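Local coordinates for glycosyl transferase, group 1 family protein (Staphylococcus aureus, PDB 4WAC) that is a group 1 glycosyltransferase of the GT-B clan, with two parallel-sheet domains and a long antiparallel sheet that meets neighbouring subunits in a three-chain assembly, at residues K85-N90 / D175-P180; K95-R100 / E147-I152; L101-E106 / Y116-T121. All coordinates share one frame; numbering follows the deposited sequence.

Contact 1: K85-N90 / D175-P180; sequences KHFKSN and DEKGYP
H86 lies face to face on the ring of Y179, the two centroids 3.8 Å apart and the planes inclined by only 14°. The opposite face of the tyrosine ring takes N90, whose CB sits over the middle, 3.7 Å from the centroid, with the carboxamide stacked almost parallel to the phenol. Hydrogen bonds hold its members in place. With CG of N90 anti to the backbone N (chi1 -165°), ND2 reaches G178 O at 2.7 Å; the oxygen lies in the amide plane, yet the donor stands above the carbonyl plane. The same ND2 also bonds to T120 O of a neighbouring subunit. Segment 175-180 joins two antiparallel strands through a type I beta turn from D175 to G178. D175 OD1 accepts from K177 N, an Asx turn, and from Y179 N on the opposite face of the carboxylate, while OD2 is held by S82 of helix 74-83. Backbone and side chain tie this turn to the loop before helix 91-101. N90 N donates to K177 O at 2.7 Å, and Y179 OH to K88 O at 2.8 Å. Extended beyond CG, K177 carries NZ to H86 O at 2.6 Å, and NZ also bonds to N83 O.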
loop_
_atom_site.group_PDB
_atom_site.type_symbol
_atom_site.label_atom_id
_atom_site.label_comp_id
_atom_site.label_asym_id
_atom_site.label_seq_id
_atom_site.Cartn_x
_atom_site.Cartn_y
_atom_site.Cartn_z
ATOM N N LYS A 85 -5.814 42.226 -6.353
ATOM C CA LYS A 85 -5.035 42.082 -7.564
ATOM C C LYS A 85 -5.916 41.747 -8.785
ATOM O O LYS A 85 -5.520 41.997 -9.909
ATOM C CB LYS A 85 -3.946 41.016 -7.353
ATOM C CG LYS A 85 -2.616 41.642 -6.926
ATOM C CD LYS A 85 -1.659 40.647 -6.307
ATOM C CE LYS A 85 -0.265 41.221 -6.073
ATOM N NZ LYS A 85 -0.249 42.615 -5.503
ATOM N N HIS A 86 -7.116 41.208 -8.569
ATOM C CA HIS A 86 -7.974 40.839 -9.699
ATOM C C HIS A 86 -9.294 41.601 -9.683
ATOM O O HIS A 86 -9.886 41.801 -8.625
ATOM C CB HIS A 86 -8.257 39.334 -9.697
ATOM C CG HIS A 86 -7.027 38.490 -9.611
ATOM N ND1 HIS A 86 -6.563 37.961 -8.427
ATOM C CD2 HIS A 86 -6.169 38.064 -10.574
ATOM C CE1 HIS A 86 -5.461 37.262 -8.657
ATOM N NE2 HIS A 86 -5.202 37.320 -9.949
ATOM N N PHE A 87 -9.765 42.004 -10.860
ATOM C CA PHE A 87 -10.962 42.832 -10.969
ATOM C C PHE A 87 -11.937 42.263 -11.983
ATOM O O PHE A 87 -12.576 42.969 -12.760
ATOM C CB PHE A 87 -10.547 44.248 -11.257
ATOM C CG PHE A 87 -9.652 44.781 -10.185
ATOM C CD1 PHE A 87 -10.178 45.086 -8.936
ATOM C CD2 PHE A 87 -8.281 44.884 -10.375
ATOM C CE1 PHE A 87 -9.344 45.546 -7.900
ATOM C CE2 PHE A 87 -7.452 45.327 -9.359
ATOM C CZ PHE A 87 -7.975 45.670 -8.134
ATOM N N LYS A 88 -12.073 40.954 -11.878
ATOM C CA LYS A 88 -12.855 40.119 -12.774
ATOM C C LYS A 88 -12.913 38.751 -12.097
ATOM O O LYS A 88 -11.896 38.230 -11.672
ATOM C CB LYS A 88 -12.197 40.071 -14.167
ATOM C CG LYS A 88 -12.509 38.863 -14.991
ATOM C CD LYS A 88 -12.172 39.018 -16.486
ATOM C CE LYS A 88 -10.734 39.288 -16.777
ATOM N NZ LYS A 88 -10.555 39.049 -18.262
ATOM N N SER A 89 -14.099 38.183 -11.956
ATOM C CA SER A 89 -14.205 36.881 -11.297
ATOM C C SER A 89 -13.543 35.758 -12.109
ATOM O O SER A 89 -13.478 35.788 -13.345
ATOM C CB SER A 89 -15.683 36.567 -10.997
ATOM O OG SER A 89 -16.526 36.903 -12.079
ATOM N N ASN A 90 -13.015 34.780 -11.405
ATOM C CA ASN A 90 -12.416 33.613 -12.038
ATOM C C ASN A 90 -13.453 32.665 -12.666
ATOM O O ASN A 90 -13.648 31.535 -12.166
ATOM C CB ASN A 90 -11.568 32.859 -10.982
ATOM C CG ASN A 90 -10.608 31.848 -11.603
ATOM O OD1 ASN A 90 -10.415 31.840 -12.830
ATOM N ND2 ASN A 90 -9.956 31.023 -10.752
ATOM N N ASP A 175 -9.715 33.099 -3.298
ATOM C CA ASP A 175 -10.101 34.368 -2.749
ATOM C C ASP A 175 -11.597 34.546 -3.084
ATOM O O ASP A 175 -12.231 33.629 -3.608
ATOM C CB ASP A 175 -9.204 35.521 -3.266
ATOM C CG ASP A 175 -9.358 35.779 -4.746
ATOM O OD1 ASP A 175 -10.392 35.383 -5.328
ATOM O OD2 ASP A 175 -8.491 36.492 -5.304
ATOM N N GLU A 176 -12.151 35.715 -2.802
ATOM C CA GLU A 176 -13.571 35.921 -2.952
ATOM C C GLU A 176 -13.976 36.105 -4.419
ATOM O O GLU A 176 -15.152 36.102 -4.713
ATOM C CB GLU A 176 -14.026 37.121 -2.100
ATOM C CG GLU A 176 -13.797 36.906 -0.576
ATOM C CD GLU A 176 -14.024 38.168 0.279
ATOM O OE1 GLU A 176 -13.675 38.150 1.487
ATOM O OE2 GLU A 176 -14.555 39.174 -0.245
ATOM N N LYS A 177 -13.024 36.272 -5.334
ATOM C CA LYS A 177 -13.382 36.359 -6.757
ATOM C C LYS A 177 -13.081 35.033 -7.480
ATOM O O LYS A 177 -13.180 34.959 -8.705
ATOM C CB LYS A 177 -12.633 37.505 -7.450
ATOM C CG LYS A 177 -13.049 38.856 -6.927
ATOM C CD LYS A 177 -12.082 39.945 -7.250
ATOM C CE LYS A 177 -12.256 41.089 -6.217
ATOM N NZ LYS A 177 -11.515 42.295 -6.619
ATOM N N GLY A 178 -12.717 34.010 -6.714
ATOM C CA GLY A 178 -12.388 32.690 -7.250
ATOM C C GLY A 178 -10.910 32.370 -7.579
ATOM O O GLY A 178 -10.621 31.307 -8.122
ATOM N N TYR A 179 -9.965 33.260 -7.282
ATOM C CA TYR A 179 -8.565 32.990 -7.607
ATOM C C TYR A 179 -7.796 32.297 -6.476
ATOM O O TYR A 179 -7.910 32.670 -5.328
ATOM C CB TYR A 179 -7.843 34.287 -7.992
ATOM C CG TYR A 179 -8.395 34.879 -9.258
ATOM C CD1 TYR A 179 -7.953 34.449 -10.492
ATOM C CD2 TYR A 179 -9.389 35.862 -9.219
ATOM C CE1 TYR A 179 -8.476 34.989 -11.670
ATOM C CE2 TYR A 179 -9.886 36.426 -10.379
ATOM C CZ TYR A 179 -9.439 35.987 -11.592
ATOM O OH TYR A 179 -9.964 36.530 -12.723
ATOM N N PRO A 180 -6.992 31.276 -6.830
ATOM C CA PRO A 180 -6.132 30.584 -5.849
ATOM C C PRO A 180 -5.068 31.556 -5.328
ATOM O O PRO A 180 -4.471 32.267 -6.142
ATOM C CB PRO A 180 -5.518 29.433 -6.666
ATOM C CG PRO A 180 -5.497 29.964 -8.137
ATOM C CD PRO A 180 -6.813 30.774 -8.214
#

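Contact 2: K95-R100 / E147-I152; sequences KHISER and ERFSFI
The R100 side chain starts with CG anti to its own carbonyl carbon and bends at chi3 (81°), which turns the guanidinium toward E147, whose chain runs out straight beyond CG from strand 147-152. The two side chains cross at about a right angle. In the resulting salt bridge both terminal nitrogens of R100 share one oxygen through somewhat bent bonds: E147 OE1 lies 2.9 Å from R100 NH1 and 3.1 Å from R100 NH2, in the guanidinium plane and met nearly along its C-O axis. The other oxygen, OE2, pairs with K159 and also accepts from a water, 3.0 Å away, that is hydrogen-bonded to H96 NE2. Two positively charged partners, R100 and K159, would be expected to favour the ionised carboxylate. Beyond the salt bridge, along the strand, the contact becomes apolar. I97 CD1 sits over one face of the F149 ring, 4.0 Å from its centroid, and touches F151 CZ at 4.0 Å; H96 CD2 approaches F149 CZ from its own ring edge, while R100 CD lies over one face of the imidazole, toward its rim. Helix 95-100 lies across strand 147-152, their axes 11.9 Å apart at closest and 123° from parallel. On the adjoining strand 134-141, F139 packs against I97 and forms a cation-pi pair with R100, and L93 and Y94 extend the helix's cover over F149 and F151.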
loop_
_atom_site.group_PDB
_atom_site.type_symbol
_atom_site.label_atom_id
_atom_site.label_comp_id
_atom_site.label_asym_id
_atom_site.label_seq_id
_atom_site.Cartn_x
_atom_site.Cartn_y
_atom_site.Cartn_z
ATOM N N LYS A 95 -15.996 27.068 -14.858
ATOM C CA LYS A 95 -16.104 26.343 -16.104
ATOM C C LYS A 95 -15.427 24.999 -15.988
ATOM O O LYS A 95 -15.926 23.978 -16.449
ATOM C CB LYS A 95 -15.481 27.112 -17.219
ATOM C CG LYS A 95 -15.714 26.494 -18.551
ATOM C CD LYS A 95 -14.902 27.226 -19.586
ATOM C CE LYS A 95 -15.235 26.732 -20.963
ATOM N NZ LYS A 95 -14.443 27.548 -21.912
ATOM N N HIS A 96 -14.287 25.001 -15.340
ATOM C CA HIS A 96 -13.567 23.757 -15.111
ATOM C C HIS A 96 -14.469 22.747 -14.381
ATOM O O HIS A 96 -14.622 21.611 -14.824
ATOM C CB HIS A 96 -12.299 24.057 -14.342
ATOM C CG HIS A 96 -11.606 22.857 -13.798
ATOM N ND1 HIS A 96 -10.858 22.001 -14.574
ATOM C CD2 HIS A 96 -11.524 22.383 -12.527
ATOM C CE1 HIS A 96 -10.339 21.052 -13.803
ATOM N NE2 HIS A 96 -10.735 21.258 -12.563
ATOM N N ILE A 97 -15.103 23.194 -13.296
ATOM C CA ILE A 97 -16.022 22.353 -12.523
ATOM C C ILE A 97 -17.239 21.942 -13.370
ATOM O O ILE A 97 -17.621 20.782 -13.416
ATOM C CB ILE A 97 -16.490 23.079 -11.247
ATOM C CG1 ILE A 97 -15.299 23.254 -10.303
ATOM C CG2 ILE A 97 -17.614 22.299 -10.547
ATOM C CD1 ILE A 97 -15.559 24.196 -9.161
ATOM N N SER A 98 -17.826 22.898 -14.065
ATOM C CA SER A 98 -19.009 22.626 -14.866
ATOM C C SER A 98 -18.729 21.623 -15.997
ATOM O O SER A 98 -19.574 20.775 -16.306
ATOM C CB SER A 98 -19.542 23.922 -15.456
ATOM O OG SER A 98 -20.554 23.643 -16.377
ATOM N N GLU A 99 -17.553 21.737 -16.614
ATOM C CA GLU A 99 -17.144 20.847 -17.714
ATOM C C GLU A 99 -17.076 19.404 -17.275
ATOM O O GLU A 99 -17.601 18.525 -17.941
ATOM C CB GLU A 99 -15.779 21.257 -18.272
ATOM C CG GLU A 99 -15.819 22.452 -19.188
ATOM C CD GLU A 99 -16.759 22.245 -20.339
ATOM O OE1 GLU A 99 -17.825 22.894 -20.342
ATOM O OE2 GLU A 99 -16.445 21.422 -21.223
ATOM N N ARG A 100 -16.423 19.166 -16.139
ATOM C CA ARG A 100 -16.371 17.814 -15.594
ATOM C C ARG A 100 -17.725 17.238 -15.235
ATOM O O ARG A 100 -17.832 16.024 -15.095
ATOM C CB ARG A 100 -15.477 17.774 -14.356
ATOM C CG ARG A 100 -14.079 18.057 -14.707
ATOM C CD ARG A 100 -13.273 18.418 -13.486
ATOM N NE ARG A 100 -12.839 17.255 -12.742
ATOM C CZ ARG A 100 -11.939 17.293 -11.756
ATOM N NH1 ARG A 100 -11.405 18.421 -11.403
ATOM N NH2 ARG A 100 -11.589 16.205 -11.097
ATOM N N GLU A 147 -10.463 14.713 -5.562
ATOM C CA GLU A 147 -10.586 16.127 -5.247
ATOM C C GLU A 147 -11.887 16.457 -4.542
ATOM O O GLU A 147 -12.927 15.826 -4.797
ATOM C CB GLU A 147 -10.479 16.953 -6.524
ATOM C CG GLU A 147 -9.026 17.084 -7.014
ATOM C CD GLU A 147 -8.926 17.954 -8.243
ATOM O OE1 GLU A 147 -9.830 17.834 -9.100
ATOM O OE2 GLU A 147 -8.001 18.814 -8.286
ATOM N N ARG A 148 -11.842 17.455 -3.664
ATOM C CA ARG A 148 -13.089 18.035 -3.137
ATOM C C ARG A 148 -13.076 19.539 -3.236
ATOM O O ARG A 148 -12.148 20.191 -2.723
ATOM C CB ARG A 148 -13.339 17.637 -1.669
ATOM C CG ARG A 148 -14.445 18.503 -1.027
ATOM C CD ARG A 148 -14.753 18.089 0.394
ATOM N NE ARG A 148 -15.571 16.886 0.391
ATOM C CZ ARG A 148 -16.135 16.324 1.461
ATOM N NH1 ARG A 148 -15.990 16.841 2.678
ATOM N NH2 ARG A 148 -16.857 15.226 1.305
ATOM N N PHE A 149 -14.086 20.096 -3.895
ATOM C CA PHE A 149 -14.259 21.544 -3.901
ATOM C C PHE A 149 -15.258 21.944 -2.815
ATOM O O PHE A 149 -16.391 21.438 -2.811
ATOM C CB PHE A 149 -14.767 22.050 -5.260
ATOM C CG PHE A 149 -13.745 21.975 -6.381
ATOM C CD1 PHE A 149 -13.605 20.808 -7.152
ATOM C CD2 PHE A 149 -12.917 23.072 -6.669
ATOM C CE1 PHE A 149 -12.664 20.744 -8.213
ATOM C CE2 PHE A 149 -11.972 23.017 -7.723
ATOM C CZ PHE A 149 -11.864 21.856 -8.498
ATOM N N SER A 150 -14.869 22.867 -1.925
ATOM C CA SER A 150 -15.798 23.372 -0.909
ATOM C C SER A 150 -16.315 24.742 -1.208
ATOM O O SER A 150 -15.551 25.657 -1.559
ATOM C CB SER A 150 -15.149 23.406 0.468
ATOM O OG SER A 150 -14.939 22.083 0.936
ATOM N N PHE A 151 -17.615 24.902 -0.980
ATOM C CA PHE A 151 -18.337 26.108 -1.326
ATOM C C PHE A 151 -18.991 26.739 -0.126
ATOM O O PHE A 151 -19.536 26.030 0.736
ATOM C CB PHE A 151 -19.471 25.790 -2.312
ATOM C CG PHE A 151 -19.028 25.411 -3.666
ATOM C CD1 PHE A 151 -18.523 24.138 -3.908
ATOM C CD2 PHE A 151 -19.187 26.299 -4.719
ATOM C CE1 PHE A 151 -18.161 23.749 -5.208
ATOM C CE2 PHE A 151 -18.822 25.945 -6.010
ATOM C CZ PHE A 151 -18.314 24.657 -6.273
ATOM N N ILE A 152 -19.036 28.062 -0.107
ATOM C CA ILE A 152 -19.895 28.786 0.829
ATOM C C ILE A 152 -20.679 29.803 0.008
ATOM O O ILE A 152 -20.107 30.515 -0.819
ATOM C CB ILE A 152 -19.098 29.467 1.936
ATOM C CG1 ILE A 152 -18.471 28.407 2.838
ATOM C CG2 ILE A 152 -20.011 30.367 2.778
ATOM C CD1 ILE A 152 -17.556 29.011 3.895
HETATM O O HOH W 1 -9.028 20.722 -10.374
#

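Contact 3: L101-E106 / Y116-T121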
loop_
_atom_site.group_PDB
_atom_site.type_symbol
_atom_site.label_atom_id
_atom_site.label_comp_id
_atom_site.label_asym_id
_atom_site.label_seq_id
_atom_site.Cartn_x
_atom_site.Cartn_y
_atom_site.Cartn_z
ATOM N N LEU A 101 -18.760 18.083 -15.095
ATOM C CA LEU A 101 -20.100 17.558 -14.760
ATOM C C LEU A 101 -21.031 17.437 -15.952
ATOM O O LEU A 101 -22.151 16.948 -15.819
ATOM C CB LEU A 101 -20.769 18.447 -13.718
ATOM C CG LEU A 101 -20.017 18.375 -12.404
ATOM C CD1 LEU A 101 -20.561 19.426 -11.427
ATOM C CD2 LEU A 101 -20.159 16.959 -11.874
ATOM N N LYS A 102 -20.616 17.910 -17.119
ATOM C CA LYS A 102 -21.524 17.789 -18.264
ATOM C C LYS A 102 -21.605 16.315 -18.735
ATOM O O LYS A 102 -20.786 15.476 -18.356
ATOM C CB LYS A 102 -21.086 18.726 -19.382
ATOM C CG LYS A 102 -19.874 18.293 -20.134
ATOM C CD LYS A 102 -19.586 19.304 -21.238
ATOM C CE LYS A 102 -18.379 18.893 -22.053
ATOM N NZ LYS A 102 -18.231 19.798 -23.225
ATOM N N ASN A 103 -22.624 15.983 -19.502
ATOM C CA ASN A 103 -22.803 14.600 -19.940
ATOM C C ASN A 103 -22.987 13.622 -18.771
ATOM O O ASN A 103 -22.516 12.465 -18.833
ATOM C CB ASN A 103 -21.609 14.159 -20.810
ATOM C CG ASN A 103 -21.946 12.970 -21.734
ATOM O OD1 ASN A 103 -22.809 13.089 -22.606
ATOM N ND2 ASN A 103 -21.229 11.834 -21.571
ATOM N N THR A 104 -23.649 14.060 -17.700
ATOM C CA THR A 104 -23.931 13.131 -16.599
ATOM C C THR A 104 -25.422 13.009 -16.317
ATOM O O THR A 104 -26.192 13.922 -16.551
ATOM C CB THR A 104 -23.226 13.550 -15.286
ATOM O OG1 THR A 104 -23.672 14.856 -14.895
ATOM C CG2 THR A 104 -21.697 13.561 -15.461
ATOM N N ILE A 105 -25.828 11.865 -15.806
ATOM C CA ILE A 105 -27.109 11.782 -15.130
ATOM C C ILE A 105 -26.926 11.836 -13.633
ATOM O O ILE A 105 -25.876 11.429 -13.081
ATOM C CB ILE A 105 -27.837 10.512 -15.445
ATOM C CG1 ILE A 105 -26.849 9.362 -15.482
ATOM C CG2 ILE A 105 -28.616 10.627 -16.749
ATOM C CD1 ILE A 105 -27.569 8.043 -15.208
ATOM N N GLU A 106 -27.975 12.302 -12.978
ATOM C CA GLU A 106 -27.979 12.455 -11.550
ATOM C C GLU A 106 -28.700 11.305 -10.910
ATOM O O GLU A 106 -29.768 10.925 -11.370
ATOM C CB GLU A 106 -28.679 13.754 -11.161
ATOM C CG GLU A 106 -28.677 14.035 -9.698
ATOM C CD GLU A 106 -29.610 15.172 -9.348
ATOM O OE1 GLU A 106 -30.352 15.619 -10.245
ATOM O OE2 GLU A 106 -29.553 15.654 -8.201
ATOM N N TYR A 116 -23.320 11.581 -9.699
ATOM C CA TYR A 116 -23.356 11.888 -11.125
ATOM C C TYR A 116 -22.512 10.899 -11.939
ATOM O O TYR A 116 -21.342 10.646 -11.634
ATOM C CB TYR A 116 -22.895 13.345 -11.344
ATOM C CG TYR A 116 -23.834 14.358 -10.696
ATOM C CD1 TYR A 116 -23.752 14.671 -9.329
ATOM C CD2 TYR A 116 -24.823 14.983 -11.448
ATOM C CE1 TYR A 116 -24.658 15.611 -8.727
ATOM C CE2 TYR A 116 -25.717 15.892 -10.873
ATOM C CZ TYR A 116 -25.628 16.217 -9.519
ATOM O OH TYR A 116 -26.537 17.117 -8.999
ATOM N N PHE A 117 -23.110 10.348 -12.991
ATOM C CA PHE A 117 -22.499 9.289 -13.774
ATOM C C PHE A 117 -22.472 9.680 -15.230
ATOM O O PHE A 117 -23.464 10.183 -15.747
ATOM C CB PHE A 117 -23.264 7.971 -13.595
ATOM C CG PHE A 117 -23.262 7.448 -12.192
ATOM C CD1 PHE A 117 -24.180 7.921 -11.251
ATOM C CD2 PHE A 117 -22.324 6.477 -11.794
ATOM C CE1 PHE A 117 -24.162 7.443 -9.932
ATOM C CE2 PHE A 117 -22.314 5.980 -10.466
ATOM C CZ PHE A 117 -23.237 6.469 -9.534
ATOM N N ASP A 118 -21.340 9.456 -15.899
ATOM C CA ASP A 118 -21.230 9.810 -17.313
ATOM C C ASP A 118 -22.262 9.031 -18.141
ATOM O O ASP A 118 -22.337 7.799 -18.021
ATOM C CB ASP A 118 -19.818 9.495 -17.843
ATOM C CG ASP A 118 -19.653 9.906 -19.297
ATOM O OD1 ASP A 118 -19.291 11.073 -19.565
ATOM O OD2 ASP A 118 -19.946 9.075 -20.180
ATOM N N ILE A 119 -23.012 9.691 -19.021
ATOM C CA ILE A 119 -24.075 8.944 -19.672
ATOM C C ILE A 119 -23.575 8.104 -20.847
ATOM O O ILE A 119 -24.291 7.228 -21.325
ATOM C CB ILE A 119 -25.231 9.844 -20.153
ATOM C CG1 ILE A 119 -24.832 10.736 -21.322
ATOM C CG2 ILE A 119 -25.781 10.691 -19.024
ATOM C CD1 ILE A 119 -25.987 11.679 -21.660
ATOM N N THR A 120 -22.370 8.356 -21.319
ATOM C CA THR A 120 -21.786 7.551 -22.405
ATOM C C THR A 120 -21.090 6.291 -21.902
ATOM O O THR A 120 -21.207 5.232 -22.514
ATOM C CB THR A 120 -20.761 8.385 -23.195
ATOM O OG1 THR A 120 -21.428 9.567 -23.665
ATOM C CG2 THR A 120 -20.155 7.577 -24.379
ATOM N N THR A 121 -20.365 6.405 -20.789
ATOM C CA THR A 121 -19.576 5.293 -20.286
ATOM C C THR A 121 -20.052 4.697 -18.978
ATOM O O THR A 121 -19.664 3.557 -18.657
ATOM C CB THR A 121 -18.109 5.710 -20.077
ATOM O OG1 THR A 121 -18.057 6.718 -19.072
ATOM C CG2 THR A 121 -17.489 6.278 -21.385
#
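N103 ties the start of strand 104-106 to the far end of strand 116-118. Its ND2 donates twice within the plane of its own amide, to D118 OD1 at 2.9 Å and to T120 OG1 at 3.1 Å. D118 OD1 is met from above its carboxylate plane, whereas D118 OD2 turns back to its own chain and uses its anti lone pair for T121 N at 2.8 Å, an Asx motif. With D118 CG anti to the backbone N (chi1 -178°), the carboxylate stands between the asparagine and the turn that follows. N103 O takes I119 N at 2.8 Å. Next comes the antiparallel ladder of a beta hairpin: I105 and F117 form the hydrogen-bonded pair, I105 N to F117 O at 2.9 Å and F117 N to I105 O at 3.0 Å, flanked by the non-hydrogen-bonded pairs T104-D118 and E106-Y116. Close CA-H...O contacts from T104 and Y116 add to this tight backbone packing. Other parts of the contact are more open to solvent. There E106 runs alongside Y116, pointing the same way, its carboxylate almost parallel to the ring and CG 3.7 Å from Y116 CE2; E106 OE2 accepts from S114 OG. Past the end of the strand, I119, which is exposed, brings CG2 to I105 CG2 at 3.6 Å, a contact of methyl groups. Strand 124-131 continues the sheet beyond strand 113-118, with A126, I125 and I128 touching L101, T104 and Y116. A neighbouring subunit packs L199 on I105, Y170 and Y197 on F117, and L92 of its helix 91-101 on T120.

In the fold
All three contacts belong to the antiparallel-sheet part of the chain, on the same side of the chain's centre and far from it. Contact 2 lies midway, its centre 15 Å from the centres of contacts 1 and 3, which are 29 Å apart. The contacts follow one another along helix 91-101: contact 1 holds the loop before it, contact 2 seats it across strand 144-152, and contact 3 begins where it runs into the hairpin 104-118. In sequence the closures sit one within another, contact 3 innermost and contact 1 outermost. Between subunits the ends meet: N90 of contact 1 bonds to T120 of contact 3 in a neighbouring copy, consistent with a role in trimer assembly.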